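Local coordinates for coclaurine N-methyltransferase (Coptis japonica, PDB 6GKV), which transfers a methyl group from S-adenosyl-L-methionine to the ring nitrogen of coclaurine and related tetrahydroisoquinolines in alkaloid biosynthesis, at residues Gly92-Phe97 with Lys282-Thr287; Lys83-Ser88 with Glu289-Arg294. One frame throughout, in Å; residues are numbered along the deposited sequence.

Contact 1: residues Gly92-Phe97 with Lys282-Thr287. With SAH (S-adenosyl-L-homocysteine), chain C; F2W (6,7-dimethoxy-2-methyl-1,2,3,4-tetrahydroisoquinolin-2-ium), chain D.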
ATOM      1  N   GLY A  92      15.182 -22.686   3.647  1.00 45.43           N
ATOM      2  CA  GLY A  92      15.219 -22.035   4.949  1.00 41.02           C
ATOM      3  C   GLY A  92      14.335 -20.806   4.952  1.00 48.56           C
ATOM      4  O   GLY A  92      14.681 -19.769   5.528  1.00 55.25           O
ATOM      5  N   SER A  93      13.185 -20.945   4.296  1.00 42.35           N
ATOM      6  CA  SER A  93      12.217 -19.874   4.122  1.00 39.44           C
ATOM      7  C   SER A  93      10.809 -20.483   3.919  1.00 47.10           C
ATOM      8  O   SER A  93      10.658 -21.705   3.794  1.00 47.29           O
ATOM      9  CB  SER A  93      12.611 -19.003   2.925  1.00 41.99           C
ATOM     10  OG  SER A  93      12.880 -19.812   1.777  1.00 40.57           O
ATOM     11  N   CYS A  94       9.785 -19.635   3.860  1.00 41.85           N
ATOM     12  CA  CYS A  94       8.396 -20.106   3.890  1.00 43.68           C
ATOM     13  C   CYS A  94       8.040 -21.190   2.856  1.00 46.89           C
ATOM     14  O   CYS A  94       8.352 -21.069   1.678  1.00 52.09           O
ATOM     15  CB  CYS A  94       7.459 -18.914   3.709  1.00 42.74           C
ATOM     16  SG  CYS A  94       5.751 -19.315   4.015  1.00 57.47           S
ATOM     17  N   CYS A  95       7.406 -22.263   3.307  1.00 46.85           N
ATOM     18  CA  CYS A  95       6.919 -23.282   2.388  1.00 46.03           C
ATOM     19  C   CYS A  95       5.399 -23.167   2.222  1.00 47.57           C
ATOM     20  O   CYS A  95       4.739 -22.426   2.948  1.00 42.77           O
ATOM     21  CB  CYS A  95       7.294 -24.667   2.867  1.00 42.60           C
ATOM     22  SG  CYS A  95       9.053 -24.833   3.019  1.00 63.56           S
ATOM     23  N   TYR A  96       4.856 -23.885   1.248  1.00 50.25           N
ATOM     24  CA  TYR A  96       3.461 -23.713   0.893  1.00 55.91           C
ATOM     25  C   TYR A  96       2.654 -24.981   1.131  1.00 50.51           C
ATOM     26  O   TYR A  96       2.846 -25.995   0.459  1.00 48.68           O
ATOM     27  CB  TYR A  96       3.344 -23.270  -0.564  1.00 61.38           C
ATOM     28  CG  TYR A  96       2.002 -22.687  -0.891  1.00 63.67           C
ATOM     29  CD1 TYR A  96       0.989 -23.482  -1.416  1.00 64.53           C
ATOM     30  CD2 TYR A  96       1.737 -21.349  -0.661  1.00 62.49           C
ATOM     31  CE1 TYR A  96      -0.246 -22.960  -1.710  1.00 59.32           C
ATOM     32  CE2 TYR A  96       0.500 -20.810  -0.958  1.00 64.04           C
ATOM     33  CZ  TYR A  96      -0.489 -21.616  -1.480  1.00 60.99           C
ATOM     34  OH  TYR A  96      -1.719 -21.072  -1.776  1.00 59.92           O
ATOM     35  N   PHE A  97       1.754 -24.910   2.104  1.00 54.18           N
ATOM     36  CA  PHE A  97       0.890 -26.029   2.441  1.00 60.75           C
ATOM     37  C   PHE A  97      -0.532 -25.745   1.929  1.00 66.24           C
ATOM     38  O   PHE A  97      -1.256 -24.937   2.521  1.00 62.97           O
ATOM     39  CB  PHE A  97       0.888 -26.270   3.963  1.00 56.62           C
ATOM     40  CG  PHE A  97       2.254 -26.566   4.552  1.00 53.67           C
ATOM     41  CD1 PHE A  97       3.160 -25.541   4.799  1.00 49.94           C
ATOM     42  CD2 PHE A  97       2.614 -27.860   4.888  1.00 52.41           C
ATOM     43  CE1 PHE A  97       4.401 -25.795   5.344  1.00 48.14           C
ATOM     44  CE2 PHE A  97       3.861 -28.130   5.441  1.00 49.95           C
ATOM     45  CZ  PHE A  97       4.761 -27.094   5.666  1.00 49.45           C
ATOM     46  N   LYS A 282      -0.278 -18.942   7.897  1.00 47.06           N
ATOM     47  CA  LYS A 282      -0.426 -20.353   8.250  1.00 48.91           C
ATOM     48  C   LYS A 282       0.624 -21.218   7.556  1.00 42.98           C
ATOM     49  O   LYS A 282       0.977 -22.288   8.033  1.00 46.23           O
ATOM     50  CB  LYS A 282      -1.836 -20.853   7.889  1.00 47.11           C
ATOM     51  CG  LYS A 282      -2.883 -20.548   8.937  1.00 53.50           C
ATOM     52  CD  LYS A 282      -4.005 -21.591   8.909  1.00 61.58           C
ATOM     53  CE  LYS A 282      -4.693 -21.621   7.546  1.00 72.21           C
ATOM     54  NZ  LYS A 282      -6.188 -21.593   7.608  1.00 77.39           N
ATOM     55  N   HIS A 283       1.096 -20.761   6.408  1.00 44.19           N
ATOM     56  CA  HIS A 283       2.130 -21.481   5.678  1.00 43.10           C
ATOM     57  C   HIS A 283       3.475 -21.413   6.379  1.00 40.38           C
ATOM     58  O   HIS A 283       4.162 -22.434   6.546  1.00 45.42           O
ATOM     59  CB  HIS A 283       2.255 -20.928   4.266  1.00 41.85           C
ATOM     60  CG  HIS A 283       0.993 -21.015   3.474  1.00 39.70           C
ATOM     61  ND1 HIS A 283       0.611 -22.161   2.810  1.00 41.49           N
ATOM     62  CD2 HIS A 283       0.037 -20.093   3.216  1.00 46.34           C
ATOM     63  CE1 HIS A 283      -0.528 -21.944   2.182  1.00 42.04           C
ATOM     64  NE2 HIS A 283      -0.895 -20.694   2.405  1.00 45.22           N
ATOM     65  N   PHE A 284       3.876 -20.228   6.813  1.00 29.71           N
ATOM     66  CA  PHE A 284       5.156 -20.181   7.506  1.00 28.93           C
ATOM     67  C   PHE A 284       4.998 -20.743   8.914  1.00 35.84           C
ATOM     68  O   PHE A 284       5.947 -21.290   9.489  1.00 44.83           O
ATOM     69  CB  PHE A 284       5.756 -18.773   7.535  1.00 22.71           C
ATOM     70  CG  PHE A 284       7.253 -18.782   7.695  1.00 29.45           C
ATOM     71  CD1 PHE A 284       7.944 -19.948   7.461  1.00 42.27           C
ATOM     72  CD2 PHE A 284       7.972 -17.645   7.997  1.00 41.01           C
ATOM     73  CE1 PHE A 284       9.304 -20.016   7.592  1.00 48.25           C
ATOM     74  CE2 PHE A 284       9.363 -17.715   8.096  1.00 45.21           C
ATOM     75  CZ  PHE A 284      10.022 -18.912   7.912  1.00 41.36           C
ATOM     76  N   SER A 285       3.794 -20.653   9.457  1.00 41.97           N
ATOM     77  CA  SER A 285       3.569 -21.241  10.761  1.00 41.95           C
ATOM     78  C   SER A 285       3.775 -22.736  10.657  1.00 46.43           C
ATOM     79  O   SER A 285       4.472 -23.329  11.476  1.00 50.88           O
ATOM     80  CB  SER A 285       2.178 -20.916  11.286  1.00 43.32           C
ATOM     81  OG  SER A 285       2.057 -21.356  12.629  1.00 53.20           O
ATOM     82  N   ARG A 286       3.194 -23.344   9.629  1.00 43.63           N
ATOM     83  CA  ARG A 286       3.247 -24.793   9.511  1.00 44.19           C
ATOM     84  C   ARG A 286       4.653 -25.245   9.165  1.00 42.59           C
ATOM     85  O   ARG A 286       5.107 -26.304   9.612  1.00 50.48           O
ATOM     86  CB  ARG A 286       2.251 -25.286   8.473  1.00 44.63           C
ATOM     87  CG  ARG A 286       0.804 -25.354   8.992  1.00 51.75           C
ATOM     88  CD  ARG A 286       0.012 -26.449   8.279  1.00 54.54           C
ATOM     89  NE  ARG A 286       0.721 -27.727   8.305  1.00 65.43           N
ATOM     90  CZ  ARG A 286       0.455 -28.751   7.499  1.00 74.41           C
ATOM     91  NH1 ARG A 286      -0.509 -28.647   6.591  1.00 75.63           N
ATOM     92  NH2 ARG A 286       1.164 -29.874   7.591  1.00 78.02           N
ATOM     93  N   THR A 287       5.341 -24.427   8.379  1.00 47.34           N
ATOM     94  CA  THR A 287       6.732 -24.675   8.013  1.00 48.50           C
ATOM     95  C   THR A 287       7.629 -24.822   9.252  1.00 39.74           C
ATOM     96  O   THR A 287       8.334 -25.805   9.396  1.00 42.19           O
ATOM     97  CB  THR A 287       7.275 -23.533   7.111  1.00 28.32           C
ATOM     98  OG1 THR A 287       6.560 -23.526   5.875  1.00 37.71           O
ATOM     99  CG2 THR A 287       8.701 -23.754   6.795  1.00 34.12           C
TER
HETATM  100  N   SAH C 501      16.894 -17.452   0.183  1.00 52.43           N
HETATM  101  CA  SAH C 501      17.217 -18.650   0.945  1.00 58.27           C
HETATM  102  CB  SAH C 501      17.590 -18.300   2.378  1.00 61.14           C
HETATM  103  CG  SAH C 501      16.867 -17.099   2.982  1.00 62.33           C
HETATM  104  SD  SAH C 501      17.573 -16.654   4.593  1.00 71.02           S
HETATM  105  C   SAH C 501      16.063 -19.641   0.955  1.00 56.36           C
HETATM  106  O   SAH C 501      14.947 -19.239   0.622  1.00 58.08           O
HETATM  107  OXT SAH C 501      16.221 -20.827   1.293  1.00 51.87           O
HETATM  108  C5' SAH C 501      18.449 -15.204   3.943  1.00 53.42           C
HETATM  109  C4' SAH C 501      19.591 -15.530   2.974  1.00 68.55           C
HETATM  110  O4' SAH C 501      20.243 -14.340   2.558  1.00 70.32           O
HETATM  111  C3' SAH C 501      20.662 -16.415   3.600  1.00 76.99           C
HETATM  112  O3' SAH C 501      21.142 -17.302   2.622  1.00 82.08           O
HETATM  113  C2' SAH C 501      21.795 -15.482   3.947  1.00 71.42           C
HETATM  114  O2' SAH C 501      23.010 -16.178   3.822  1.00 71.09           O
HETATM  115  C1' SAH C 501      21.624 -14.386   2.897  1.00 67.04           C
HETATM  116  N9  SAH C 501      22.114 -13.062   3.344  1.00 62.24           N
HETATM  117  C8  SAH C 501      21.798 -12.373   4.496  1.00 66.04           C
HETATM  118  N7  SAH C 501      22.479 -11.199   4.495  1.00 65.32           N
HETATM  119  C5  SAH C 501      23.227 -11.127   3.359  1.00 60.28           C
HETATM  120  C6  SAH C 501      24.111 -10.167   2.852  1.00 69.53           C
HETATM  121  N6  SAH C 501      24.362  -9.037   3.520  1.00 75.98           N
HETATM  122  N1  SAH C 501      24.737 -10.397   1.641  1.00 67.44           N
HETATM  123  C2  SAH C 501      24.495 -11.568   0.944  1.00 60.64           C
HETATM  124  N3  SAH C 501      23.621 -12.511   1.447  1.00 50.05           N
HETATM  125  C4  SAH C 501      23.004 -12.293   2.635  1.00 51.24           C
HETATM  126  CAM F2W D 502      11.145 -18.041  12.571  1.00 42.62           C
HETATM  127  OAK F2W D 502      10.820 -16.638  12.448  1.00 40.22           O
HETATM  128  CAB F2W D 502      11.409 -16.110  11.327  1.00 40.37           C
HETATM  129  CAA F2W D 502      12.167 -16.868  10.427  1.00 46.93           C
HETATM  130  CAF F2W D 502      12.730 -16.223   9.329  1.00 47.90           C
HETATM  131  CAJ F2W D 502      13.462 -16.896   8.366  1.00 54.78           C
HETATM  132  CAI F2W D 502      14.466 -16.063   7.505  1.00 59.35           C
HETATM  133  NAH F2W D 502      13.630 -15.036   6.863  1.00 65.15           N
HETATM  134  CAO F2W D 502      14.647 -14.128   6.296  1.00 72.54           C
HETATM  135  CAG F2W D 502      13.152 -14.333   8.057  1.00 50.62           C
HETATM  136  CAE F2W D 502      12.478 -14.898   9.093  1.00 40.96           C
HETATM  137  CAD F2W D 502      11.751 -14.137  10.005  1.00 34.43           C
HETATM  138  CAC F2W D 502      11.184 -14.761  11.102  1.00 27.17           C
HETATM  139  OAL F2W D 502      10.446 -14.120  12.061  1.00 42.38           O
HETATM  140  CAN F2W D 502      10.164 -12.717  11.900  1.00 31.92           C

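Contact 2: residues Lys83-Ser88 with Glu289-Arg294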
ATOM      1  N   LYS A  83      19.987 -30.602   6.930  1.00 53.01           N
ATOM      2  CA  LYS A  83      19.313 -31.712   6.252  1.00 57.87           C
ATOM      3  C   LYS A  83      18.370 -32.461   7.190  1.00 61.12           C
ATOM      4  O   LYS A  83      17.446 -33.147   6.733  1.00 62.83           O
ATOM      5  CB  LYS A  83      20.299 -32.696   5.626  1.00 60.21           C
ATOM      6  CG  LYS A  83      21.670 -32.106   5.297  1.00 68.00           C
ATOM      7  CD  LYS A  83      22.490 -33.047   4.408  1.00 67.75           C
ATOM      8  CE  LYS A  83      21.933 -33.063   2.981  1.00 77.51           C
ATOM      9  NZ  LYS A  83      22.988 -33.411   1.967  1.00 89.88           N
ATOM     10  N   ILE A  84      18.598 -32.334   8.494  1.00 63.93           N
ATOM     11  CA  ILE A  84      17.719 -32.943   9.477  1.00 65.21           C
ATOM     12  C   ILE A  84      16.511 -32.032   9.765  1.00 65.50           C
ATOM     13  O   ILE A  84      15.354 -32.479   9.744  1.00 56.09           O
ATOM     14  CB  ILE A  84      18.492 -33.247  10.755  1.00 61.54           C
ATOM     15  CG1 ILE A  84      19.585 -34.282  10.477  1.00 63.93           C
ATOM     16  CG2 ILE A  84      17.573 -33.786  11.828  1.00 61.83           C
ATOM     17  CD1 ILE A  84      20.563 -34.450  11.612  1.00 64.60           C
ATOM     18  N   MET A  85      16.779 -30.755  10.024  1.00 60.95           N
ATOM     19  CA  MET A  85      15.699 -29.846  10.354  1.00 60.74           C
ATOM     20  C   MET A  85      14.891 -29.456   9.117  1.00 63.78           C
ATOM     21  O   MET A  85      13.665 -29.469   9.162  1.00 62.88           O
ATOM     22  CB  MET A  85      16.223 -28.595  11.051  1.00 57.87           C
ATOM     23  CG  MET A  85      15.104 -27.761  11.652  1.00 59.43           C
ATOM     24  SD  MET A  85      15.637 -26.289  12.542  1.00 62.15           S
ATOM     25  CE  MET A  85      15.870 -25.117  11.194  1.00 63.05           C
ATOM     26  N   ASN A  86      15.573 -29.106   8.022  1.00 59.86           N
ATOM     27  CA  ASN A  86      14.885 -28.725   6.783  1.00 52.77           C
ATOM     28  C   ASN A  86      14.477 -29.973   6.009  1.00 56.17           C
ATOM     29  O   ASN A  86      14.936 -31.076   6.318  1.00 53.28           O
ATOM     30  CB  ASN A  86      15.761 -27.830   5.896  1.00 55.77           C
ATOM     31  CG  ASN A  86      16.116 -26.496   6.555  1.00 65.25           C
ATOM     32  OD1 ASN A  86      15.715 -26.214   7.694  1.00 66.50           O
ATOM     33  ND2 ASN A  86      16.885 -25.674   5.838  1.00 62.72           N
ATOM     34  N   GLY A  87      13.614 -29.794   5.006  1.00 61.27           N
ATOM     35  CA  GLY A  87      13.214 -30.875   4.112  1.00 59.11           C
ATOM     36  C   GLY A  87      14.263 -31.156   3.048  1.00 62.70           C
ATOM     37  O   GLY A  87      15.409 -30.729   3.188  1.00 75.13           O
ATOM     38  N   SER A  88      13.872 -31.851   1.980  1.00 58.92           N
ATOM     39  CA  SER A  88      14.811 -32.330   0.951  1.00 60.77           C
ATOM     40  C   SER A  88      15.628 -31.265   0.216  1.00 64.57           C
ATOM     41  O   SER A  88      16.743 -31.555  -0.228  1.00 72.68           O
ATOM     42  CB  SER A  88      14.067 -33.137  -0.105  1.00 62.31           C
ATOM     43  OG  SER A  88      13.690 -34.399   0.370  1.00 69.80           O
ATOM     44  N   GLU A 289       6.712 -25.392  12.152  1.00 40.84           N
ATOM     45  CA  GLU A 289       6.177 -26.504  12.950  1.00 46.07           C
ATOM     46  C   GLU A 289       6.726 -27.837  12.460  1.00 45.21           C
ATOM     47  O   GLU A 289       6.928 -28.762  13.235  1.00 56.83           O
ATOM     48  CB  GLU A 289       4.636 -26.516  12.891  1.00 40.76           C
ATOM     49  CG  GLU A 289       3.959 -27.674  13.609  1.00 45.51           C
ATOM     50  CD  GLU A 289       2.420 -27.657  13.474  1.00 55.74           C
ATOM     51  OE1 GLU A 289       1.902 -26.985  12.555  1.00 54.17           O
ATOM     52  OE2 GLU A 289       1.734 -28.332  14.285  1.00 63.56           O
ATOM     53  N   GLU A 290       6.955 -27.942  11.159  1.00 47.86           N
ATOM     54  CA  GLU A 290       7.438 -29.198  10.611  1.00 56.25           C
ATOM     55  C   GLU A 290       8.924 -29.340  10.918  1.00 49.89           C
ATOM     56  O   GLU A 290       9.424 -30.447  11.117  1.00 46.69           O
ATOM     57  CB  GLU A 290       7.152 -29.281   9.102  1.00 52.95           C
ATOM     58  CG  GLU A 290       5.650 -29.411   8.763  1.00 51.76           C
ATOM     59  CD  GLU A 290       5.039 -30.739   9.213  1.00 53.26           C
ATOM     60  OE1 GLU A 290       5.646 -31.798   8.943  1.00 52.09           O
ATOM     61  OE2 GLU A 290       3.941 -30.729   9.829  1.00 57.04           O
ATOM     62  N   TRP A 291       9.606 -28.198  10.959  1.00 42.37           N
ATOM     63  CA  TRP A 291      11.001 -28.121  11.335  1.00 53.02           C
ATOM     64  C   TRP A 291      11.189 -28.576  12.786  1.00 60.65           C
ATOM     65  O   TRP A 291      12.090 -29.368  13.103  1.00 58.85           O
ATOM     66  CB  TRP A 291      11.511 -26.688  11.166  1.00 51.51           C
ATOM     67  CG  TRP A 291      11.733 -26.248   9.749  1.00 49.51           C
ATOM     68  CD1 TRP A 291      11.841 -27.046   8.648  1.00 47.01           C
ATOM     69  CD2 TRP A 291      11.875 -24.896   9.283  1.00 46.13           C
ATOM     70  NE1 TRP A 291      12.047 -26.275   7.524  1.00 42.48           N
ATOM     71  CE2 TRP A 291      12.069 -24.951   7.887  1.00 38.07           C
ATOM     72  CE3 TRP A 291      11.853 -23.640   9.911  1.00 42.41           C
ATOM     73  CZ2 TRP A 291      12.249 -23.807   7.107  1.00 32.77           C
ATOM     74  CZ3 TRP A 291      12.032 -22.495   9.130  1.00 30.12           C
ATOM     75  CH2 TRP A 291      12.235 -22.592   7.748  1.00 31.84           C
ATOM     76  N   LEU A 292      10.333 -28.056  13.663  1.00 58.13           N
ATOM     77  CA  LEU A 292      10.384 -28.387  15.081  1.00 51.85           C
ATOM     78  C   LEU A 292      10.154 -29.884  15.326  1.00 46.09           C
ATOM     79  O   LEU A 292      10.886 -30.498  16.096  1.00 46.67           O
ATOM     80  CB  LEU A 292       9.359 -27.558  15.840  1.00 49.91           C
ATOM     81  CG  LEU A 292       9.158 -27.881  17.315  1.00 56.60           C
ATOM     82  CD1 LEU A 292      10.440 -27.610  18.098  1.00 57.45           C
ATOM     83  CD2 LEU A 292       7.967 -27.097  17.893  1.00 51.77           C
ATOM     84  N   LYS A 293       9.155 -30.471  14.665  1.00 52.86           N
ATOM     85  CA  LYS A 293       8.935 -31.926  14.746  1.00 57.90           C
ATOM     86  C   LYS A 293      10.194 -32.686  14.364  1.00 54.98           C
ATOM     87  O   LYS A 293      10.492 -33.728  14.931  1.00 58.64           O
ATOM     88  CB  LYS A 293       7.798 -32.387  13.827  1.00 56.73           C
ATOM     89  CG  LYS A 293       6.373 -32.164  14.331  1.00 62.78           C
ATOM     90  CD  LYS A 293       5.364 -32.521  13.220  1.00 59.44           C
ATOM     91  CE  LYS A 293       3.970 -31.990  13.512  1.00 65.94           C
ATOM     92  NZ  LYS A 293       3.060 -32.044  12.312  1.00 70.93           N
ATOM     93  N   ARG A 294      10.918 -32.164  13.380  1.00 51.45           N
ATOM     94  CA  ARG A 294      12.100 -32.849  12.882  1.00 58.23           C
ATOM     95  C   ARG A 294      13.260 -32.773  13.852  1.00 52.27           C
ATOM     96  O   ARG A 294      14.054 -33.695  13.925  1.00 61.33           O
ATOM     97  CB  ARG A 294      12.508 -32.291  11.524  1.00 60.26           C
ATOM     98  CG  ARG A 294      11.605 -32.789  10.430  1.00 64.57           C
ATOM     99  CD  ARG A 294      11.844 -32.107   9.096  1.00 63.89           C
ATOM    100  NE  ARG A 294      11.023 -32.755   8.085  1.00 67.63           N
ATOM    101  CZ  ARG A 294      11.503 -33.526   7.121  1.00 72.79           C
ATOM    102  NH1 ARG A 294      12.812 -33.721   7.005  1.00 68.69           N
ATOM    103  NH2 ARG A 294      10.667 -34.084   6.258  1.00 81.55           N
TER
HETATM  104  O   HOH W   1      12.331 -26.639   5.001  1.00 47.31           O

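Contact 1: residues Gly92-Phe97 with Lys282-Thr287
Phe-97 and His-283 meet through the loop backbone: Phe-97 N donates to His-283 ND1 at 3.1 Å, from within 6° of the imidazole plane. One face of the same imidazole carries the Tyr-96 ring in an offset stack, centroids 4.2 Å apart and planes at 14°, with Tyr-96 CE2 lying over His-283 CE1. The imidazole is therefore held both at its edge and over a face. One turn along the helix, Thr-287 OG1 accepts from Cys-95 N at 3.0 Å and donates to His-283 O at 2.7 Å. That carbonyl also takes the helical bond from Thr-287 N, and the two donors arrive from opposite faces of its plane. Thr-287 OG1 additionally touches the edge of the Phe-97 ring, while Arg-286 lays CB over a face of that ring, 3.9 Å from its centroid, and Phe-97 CD2 sits over the centre of one guanidinium face of Arg-286. Cys-94 SG, anti to the backbone N (chi1 -170°), reaches Phe-284 CB at 3.6 Å; Cys-94 CB makes a CH-pi contact over the Phe-284 ring face.

Further out, Phe-284 CE2 lies 3.7 Å from CAA of the bound N-methylheliamine, and Phe-334 meets the Phe-284 ring edge-to-face. Gly-92 N donates to the homocysteine carboxylate of SAH; Lys-91 bonds Ser-93 OG. Glu-198, which bonds the amine ligand, accepts from Cys-94 N. The chemistry implies that a loop holding the cofactor product's carboxylate is fixed, by two backbone N-H groups and a stacked imidazole, to the helix that supplies an aromatic wall for the amine.

Contact 2: residues Lys83-Ser88 with Glu289-Arg294
Met-85 and Trp-291 form the tight half of this contact, where the end of helix 79-85 meets helix 281-297. Met-85 CG packs 3.8 Å from Trp-291 CB, and Met-85 O comes to 3.1 Å from Trp-291 CD1. With its chain bent at chi3 (82°), Met-85 brings CE over the indole face, and SD makes an oblique Met-aromatic contact. Asn-86 OD1 lies above a face of the indole, nearest Trp-291 NE1 at 3.7 Å. The NE1 hydrogen goes to a water in the ring plane, 2.6 Å away, which also accepts a weak bond from Gly-87 N. Leu-104 and Cys-327 also pack on Trp-291. An alanine in place of Trp-291 would probably leave this water without its indole donor and open a gap beside Met-85 and Asn-86.

Arg-294 marks the looser, partly exposed side. Its extended chain still runs close past the last helical carbonyls, with CD 3.2 Å from Met-85 O, but the guanidinium has Gly-87 CA over one face and a long, weak ion pair to Asp-105. The C-terminal end of helix 79-85 and the turn after it thus pack on helix 281-297, with Trp-291 placed consistently with a second shell behind the SAH site of this CMAS-family methyltransferase.

From the N terminus, the chain reaches 83-88, the end of helix 79-85 and the turn after it, which is the first half of contact 2, and a few residues later 92-97, the first half of contact 1. Six of the seven strands of the Rossmann-type sheet follow, the last being 272-279, before helix 281-297 supplies both remaining halves, 282-287 and then 289-294; strand 342-350 comes later. The loop closed by contact 1 is thus nested inside that of contact 2, and both tie the segments leading into the methyltransferase core to one helix. They also touch: Trp-291 CH2 packs 3.9 Å from Phe-284 CE1 and equally near Gly-92 C, joining contact 2 to residues that line the cofactor and amine pockets.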